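Local coordinates for protein STM4351 (Salmonella enterica, PDB 2Y7I) that binds L-arginine with high specificity in the periplasm, as a solute-binding protein of family 3, at residues A[29-34]-A[221-226]; A[68-73]-A[191-196]. All coordinates share one frame; numbering follows the deposited sequence.

Contact 1 (A[29-34]-A[221-226])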
loop_
_atom_site.group_PDB
_atom_site.type_symbol
_atom_site.label_atom_id
_atom_site.label_comp_id
_atom_site.label_asym_id
_atom_site.label_seq_id
_atom_site.Cartn_x
_atom_site.Cartn_y
_atom_site.Cartn_z
ATOM N N VAL A 29 2.286 -19.420 -7.254
ATOM C CA VAL A 29 1.317 -18.325 -7.302
ATOM C C VAL A 29 1.007 -17.852 -5.883
ATOM O O VAL A 29 1.326 -18.527 -4.909
ATOM C CB VAL A 29 -0.023 -18.752 -8.017
ATOM C CG1 VAL A 29 0.196 -19.033 -9.497
ATOM C CG2 VAL A 29 -0.652 -19.967 -7.326
ATOM N N GLY A 30 0.380 -16.689 -5.761
ATOM C CA GLY A 30 -0.009 -16.205 -4.453
ATOM C C GLY A 30 0.228 -14.721 -4.258
ATOM O O GLY A 30 0.752 -14.035 -5.146
ATOM N N PHE A 31 -0.143 -14.237 -3.075
ATOM C CA PHE A 31 0.046 -12.835 -2.737
ATOM C C PHE A 31 1.512 -12.426 -2.859
ATOM O O PHE A 31 1.823 -11.427 -3.516
ATOM C CB PHE A 31 -0.471 -12.539 -1.337
ATOM C CG PHE A 31 -0.271 -11.110 -0.911
ATOM C CD1 PHE A 31 -1.076 -10.099 -1.421
ATOM C CD2 PHE A 31 0.715 -10.785 0.017
ATOM C CE1 PHE A 31 -0.902 -8.771 -1.012
ATOM C CE2 PHE A 31 0.893 -9.466 0.434
ATOM C CZ PHE A 31 0.089 -8.465 -0.092
ATOM N N ASP A 32 2.407 -13.210 -2.248
ATOM C CA ASP A 32 3.845 -12.877 -2.264
ATOM C C ASP A 32 4.426 -12.874 -3.667
ATOM O O ASP A 32 5.329 -12.096 -3.959
ATOM C CB ASP A 32 4.660 -13.856 -1.421
ATOM C CG ASP A 32 4.578 -13.575 0.059
ATOM O OD1 ASP A 32 4.059 -12.508 0.472
ATOM O OD2 ASP A 32 5.054 -14.434 0.826
ATOM N N ILE A 33 3.925 -13.764 -4.517
ATOM C CA ILE A 33 4.395 -13.861 -5.899
ATOM C C ILE A 33 3.984 -12.611 -6.680
ATOM O O ILE A 33 4.767 -12.077 -7.461
ATOM C CB ILE A 33 3.874 -15.132 -6.617
ATOM C CG1 ILE A 33 4.131 -16.404 -5.779
ATOM C CG2 ILE A 33 4.467 -15.243 -8.034
ATOM C CD1 ILE A 33 5.568 -16.584 -5.257
ATOM N N ASP A 34 2.754 -12.156 -6.466
ATOM C CA ASP A 34 2.259 -10.926 -7.111
ATOM C C ASP A 34 3.056 -9.709 -6.670
ATOM O O ASP A 34 3.427 -8.866 -7.499
ATOM C CB ASP A 34 0.760 -10.729 -6.853
ATOM C CG ASP A 34 -0.095 -11.654 -7.704
ATOM O OD1 ASP A 34 0.478 -12.470 -8.455
ATOM O OD2 ASP A 34 -1.332 -11.578 -7.626
ATOM N N GLN A 221 -5.687 -4.114 -4.830
ATOM C CA GLN A 221 -6.361 -5.208 -5.538
ATOM C C GLN A 221 -5.741 -6.583 -5.251
ATOM O O GLN A 221 -6.464 -7.576 -5.179
ATOM C CB GLN A 221 -6.418 -4.930 -7.046
ATOM C CG GLN A 221 -7.230 -3.689 -7.414
ATOM C CD GLN A 221 -6.866 -3.124 -8.781
ATOM O OE1 GLN A 221 -6.000 -3.659 -9.485
ATOM N NE2 GLN A 221 -7.520 -2.028 -9.159
ATOM N N MET A 222 -4.417 -6.641 -5.072
ATOM C CA MET A 222 -3.739 -7.893 -4.675
ATOM C C MET A 222 -4.247 -8.411 -3.330
ATOM O O MET A 222 -4.459 -9.614 -3.155
ATOM C CB MET A 222 -2.224 -7.699 -4.587
ATOM C CG MET A 222 -1.512 -7.548 -5.914
ATOM S SD MET A 222 0.229 -7.185 -5.605
ATOM C CE MET A 222 0.759 -6.637 -7.221
ATOM N N GLN A 223 -4.432 -7.493 -2.383
ATOM C CA GLN A 223 -4.937 -7.827 -1.054
ATOM C C GLN A 223 -6.385 -8.310 -1.127
ATOM O O GLN A 223 -6.743 -9.319 -0.510
ATOM C CB GLN A 223 -4.824 -6.611 -0.130
ATOM C CG GLN A 223 -3.377 -6.237 0.235
ATOM C CD GLN A 223 -3.293 -5.000 1.129
ATOM O OE1 GLN A 223 -2.526 -4.071 0.858
ATOM N NE2 GLN A 223 -4.099 -4.975 2.182
ATOM N N GLU A 224 -7.205 -7.579 -1.883
ATOM C CA GLU A 224 -8.582 -7.974 -2.182
ATOM C C GLU A 224 -8.650 -9.382 -2.784
ATOM O O GLU A 224 -9.454 -10.210 -2.348
ATOM C CB GLU A 224 -9.220 -6.941 -3.116
ATOM C CG GLU A 224 -10.581 -7.307 -3.700
ATOM C CD GLU A 224 -11.102 -6.249 -4.669
ATOM O OE1 GLU A 224 -10.292 -5.614 -5.386
ATOM O OE2 GLU A 224 -12.329 -6.054 -4.717
ATOM N N LYS A 225 -7.797 -9.659 -3.766
ATOM C CA LYS A 225 -7.794 -10.968 -4.417
ATOM C C LYS A 225 -7.451 -12.103 -3.454
ATOM O O LYS A 225 -8.155 -13.118 -3.402
ATOM C CB LYS A 225 -6.820 -10.993 -5.596
ATOM C CG LYS A 225 -6.591 -12.400 -6.142
ATOM C CD LYS A 225 -5.869 -12.403 -7.459
ATOM C CE LYS A 225 -5.936 -13.795 -8.064
ATOM N NZ LYS A 225 -5.355 -13.824 -9.433
ATOM N N TRP A 226 -6.368 -11.924 -2.700
ATOM C CA TRP A 226 -5.776 -13.021 -1.952
ATOM C C TRP A 226 -6.256 -13.169 -0.508
ATOM O O TRP A 226 -6.173 -14.262 0.058
ATOM C CB TRP A 226 -4.243 -12.927 -2.006
ATOM C CG TRP A 226 -3.668 -13.174 -3.380
ATOM C CD1 TRP A 226 -3.055 -12.254 -4.198
ATOM C CD2 TRP A 226 -3.662 -14.415 -4.098
ATOM N NE1 TRP A 226 -2.654 -12.856 -5.374
ATOM C CE2 TRP A 226 -3.016 -14.181 -5.339
ATOM C CE3 TRP A 226 -4.141 -15.705 -3.816
ATOM C CZ2 TRP A 226 -2.836 -15.189 -6.294
ATOM C CZ3 TRP A 226 -3.962 -16.705 -4.766
ATOM C CH2 TRP A 226 -3.317 -16.443 -5.990
HETATM O O HOH W 1 -2.813 -13.175 -9.427
#
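Trp-226, on the C-terminal helix 217-227, lays its indole against the first turn of helix 31-42. Its CB lies beside CB of Phe-31, and from there the ring runs on beneath the backbone of Gly-30 and Phe-31. CG and CD1 lie under N and CA of Phe-31, with Trp-226 CD1 3.5 Å from Phe-31 CA. CE2 meets the carbonyl carbon of Gly-30. Farther out, CZ2 and CH2 sit under Gly-30 CA, which stands 3.6 Å from the centroid of the Trp-226 six-membered ring, 15° off its normal, a CH-pi contact over the face. CG of Lys-225 lies over the opposite face, toward its rim.

At the ring edge, Trp-226 NE1 gives a hydrogen bond to OD2 of Asp-34, 2.9 Å long and nearly straight at 177°. The acceptor lies in the indole plane, yet the donor reaches it from well above the carboxylate plane. Asp-34 OD2 also takes a bond from a water at 2.8 Å, which accepts one from Lys-225 NZ; the water thus links carboxylate and ammonium, which do not touch directly.

The Phe-31 ring, its CG anti to the backbone N (chi1 178°), reaches along helix 217-227: CE1 lies 3.8 Å from Gln-223 CG and also touches CB of Met-222. Past it, the extended Met-222 chain brings SD against CB of Asp-34 and CE to 3.5 Å from Asp-34 O; the same side chain also touches Val-35 and Ala-38. Phe-227 meets the Phe-31 ring edge-to-face.

Gly-30 is the N-cap of helix 31-42, its O accepting the backbone N-H of Asp-34. The arrangement is helix-on-helix packing in which the last helix of the periplasmic binding protein fold covers the start of an early one through a tryptophan laid on the N-cap glycine.

Contact 2 (A[68-73]-A[191-196]). With ARG (arginine), chain C.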
loop_
_atom_site.group_PDB
_atom_site.type_symbol
_atom_site.label_atom_id
_atom_site.label_comp_id
_atom_site.label_asym_id
_atom_site.label_seq_id
_atom_site.Cartn_x
_atom_site.Cartn_y
_atom_site.Cartn_z
ATOM N N ALA A 68 17.153 -12.904 -2.851
ATOM C CA ALA A 68 16.146 -12.430 -1.915
ATOM C C ALA A 68 15.201 -13.558 -1.526
ATOM O O ALA A 68 15.123 -14.579 -2.206
ATOM C CB ALA A 68 15.368 -11.253 -2.514
ATOM N N VAL A 69 14.514 -13.371 -0.406
ATOM C CA VAL A 69 13.539 -14.337 0.080
ATOM C C VAL A 69 12.236 -13.597 0.305
ATOM O O VAL A 69 12.218 -12.518 0.920
ATOM C CB VAL A 69 14.019 -15.018 1.399
ATOM C CG1 VAL A 69 12.871 -15.664 2.154
ATOM C CG2 VAL A 69 15.091 -16.061 1.097
ATOM N N ILE A 70 11.151 -14.162 -0.220
ATOM C CA ILE A 70 9.807 -13.717 0.127
ATOM C C ILE A 70 8.974 -14.966 0.434
ATOM O O ILE A 70 8.909 -15.897 -0.387
ATOM C CB ILE A 70 9.195 -12.792 -0.974
ATOM C CG1 ILE A 70 7.974 -12.028 -0.438
ATOM C CG2 ILE A 70 8.875 -13.570 -2.281
ATOM C CD1 ILE A 70 7.378 -11.000 -1.439
ATOM N N ALA A 71 8.389 -15.022 1.633
ATOM C CA ALA A 71 7.714 -16.253 2.077
ATOM C C ALA A 71 6.793 -16.081 3.280
ATOM O O ALA A 71 6.834 -16.880 4.221
ATOM C CB ALA A 71 8.758 -17.357 2.365
ATOM N N GLY A 72 5.962 -15.038 3.256
ATOM C CA GLY A 72 5.105 -14.724 4.391
ATOM C C GLY A 72 5.918 -14.616 5.670
ATOM O O GLY A 72 5.455 -15.008 6.733
ATOM N N MET A 73 7.117 -14.043 5.562
ATOM C CA MET A 73 8.116 -14.108 6.633
ATOM C C MET A 73 8.111 -12.867 7.529
ATOM O O MET A 73 8.475 -11.772 7.082
ATOM C CB MET A 73 9.516 -14.312 6.022
ATOM C CG MET A 73 10.669 -14.356 7.047
ATOM S SD MET A 73 12.310 -14.621 6.321
ATOM C CE MET A 73 12.195 -16.388 5.919
ATOM N N LEU A 191 5.510 -8.371 7.451
ATOM C CA LEU A 191 6.163 -9.259 6.500
ATOM C C LEU A 191 7.206 -8.465 5.738
ATOM O O LEU A 191 6.970 -7.309 5.378
ATOM C CB LEU A 191 5.159 -9.865 5.527
ATOM C CG LEU A 191 3.974 -10.631 6.115
ATOM C CD1 LEU A 191 3.173 -11.243 4.983
ATOM C CD2 LEU A 191 4.451 -11.704 7.113
ATOM N N GLY A 192 8.358 -9.087 5.493
ATOM C CA GLY A 192 9.463 -8.399 4.822
ATOM C C GLY A 192 10.061 -9.253 3.726
ATOM O O GLY A 192 9.892 -10.482 3.715
ATOM N N ILE A 193 10.733 -8.596 2.792
ATOM C CA ILE A 193 11.568 -9.281 1.815
ATOM C C ILE A 193 12.986 -9.289 2.375
ATOM O O ILE A 193 13.498 -8.243 2.750
ATOM C CB ILE A 193 11.529 -8.577 0.436
ATOM C CG1 ILE A 193 10.137 -8.731 -0.192
ATOM C CG2 ILE A 193 12.599 -9.169 -0.492
ATOM C CD1 ILE A 193 9.939 -7.965 -1.506
ATOM N N ALA A 194 13.608 -10.467 2.437
ATOM C CA ALA A 194 14.941 -10.604 3.032
ATOM C C ALA A 194 16.035 -10.653 1.975
ATOM O O ALA A 194 15.874 -11.263 0.919
ATOM C CB ALA A 194 15.009 -11.832 3.931
ATOM N N VAL A 195 17.134 -9.970 2.266
ATOM C CA VAL A 195 18.352 -10.057 1.462
ATOM C C VAL A 195 19.513 -10.276 2.427
ATOM O O VAL A 195 19.348 -10.094 3.636
ATOM C CB VAL A 195 18.561 -8.800 0.564
ATOM C CG1 VAL A 195 17.237 -8.387 -0.099
ATOM C CG2 VAL A 195 19.136 -7.623 1.356
ATOM N N ARG A 196 20.668 -10.680 1.901
ATOM C CA ARG A 196 21.878 -10.822 2.709
ATOM C C ARG A 196 22.296 -9.506 3.357
ATOM O O ARG A 196 22.069 -8.427 2.802
ATOM C CB ARG A 196 23.037 -11.326 1.852
ATOM C CG ARG A 196 23.083 -12.816 1.712
ATOM C CD ARG A 196 24.321 -13.258 0.925
ATOM N NE ARG A 196 24.434 -12.624 -0.395
ATOM C CZ ARG A 196 23.604 -12.819 -1.427
ATOM N NH1 ARG A 196 22.540 -13.624 -1.324
ATOM N NH2 ARG A 196 23.833 -12.182 -2.571
HETATM N N ARG C . 4.553 -16.073 9.254
HETATM C CA ARG C . 5.221 -17.255 9.883
HETATM C C ARG C . 6.690 -16.941 10.139
HETATM O O ARG C . 7.428 -17.795 10.625
HETATM C CB ARG C . 5.092 -18.508 8.991
HETATM C CG ARG C . 5.598 -18.309 7.551
HETATM C CD ARG C . 5.592 -19.604 6.743
HETATM N NE ARG C . 5.756 -19.306 5.317
HETATM C CZ ARG C . 5.821 -20.215 4.346
HETATM N NH1 ARG C . 5.747 -21.521 4.615
HETATM N NH2 ARG C . 5.964 -19.815 3.100
HETATM O OXT ARG C . 7.170 -15.831 9.841
HETATM O O HOH W 2 8.192 -12.496 3.259
#
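Val-69 and Ala-194 form an antiparallel hydrogen-bonded pair in which both residues spend N-H and C=O on each other. Val-69 N gives to Ala-194 O at 2.8 Å, and Ala-194 N gives to Val-69 O at 2.9 Å, the donor in the carbonyl plane each time. Both oxygens also receive a CA-H...O contact, from Ala-68 CA and Ile-193 CA respectively. Ile-193 N is bonded instead to Ser-86 OG, and Ile-70 O to Thr-12 OG1.

Toward the ligand the two chains meet again where Gly-192 N binds Met-73 O, 3.1 Å away and tilted 20° from the carbonyl plane. Between these two places a water links the chains: it accepts from Ala-71 N and Met-73 N and donates to Gly-192 O at 2.7 Å. Segment 68-73 starts in strand 68-69, which flanks 7-12 in the parallel sheet and has 191-196 paired along its other side, then turns into the arginine pocket of this solute-binding protein. The turn, with Gly-72 at positive phi (53°), presents two carbonyls to the bound arginine. Ala-71 O takes the ligand's NE at 2.9 Å and, weakly, its NH2; Gly-72 O takes the alpha-amino N, also at 2.9 Å.

On one side of the paired chains, Ile-70 CD1 touches Ile-193 CG1 at 3.8 Å; with its CG1 anti to the backbone N (chi1 -164°), Ile-70 carries this methyl out to the end of an extended chain. Ala-68 CB packs nearby on Ile-193 CG2, and Phe-10 of strand 7-12 touches all three residues. Val-69 CB and Ala-194 CB meet on the other side, where both side chains reach Leu-61 of helix 57-62. Leu-191 brings CD2 to 3.5 Å from Gly-72 O, the same oxygen that takes the ligand's amino group.

How the contacts relate
The two contacts have centres about 16 Å apart, and contact 2 is nested within the chain loop that contact 1 closes. They meet at Asp-32: its OD2 probably accepts a hydrogen bond from Gly-72 N at 2.7 Å, while its backbone O packs 3.4 Å from Ile-70 CD1. Helix 31-42 thus has Trp-226 at its first turn in contact 1 and, through Asp-32, reaches the pocket turn of contact 2. Contact 2 touches the arginine directly, whereas Gly-30 of contact 1 lies about 10 Å from the arginine, residue to ligand. Asp-32 thus probably acts as a second-shell residue, one step behind the carbonyls that bind the ligand.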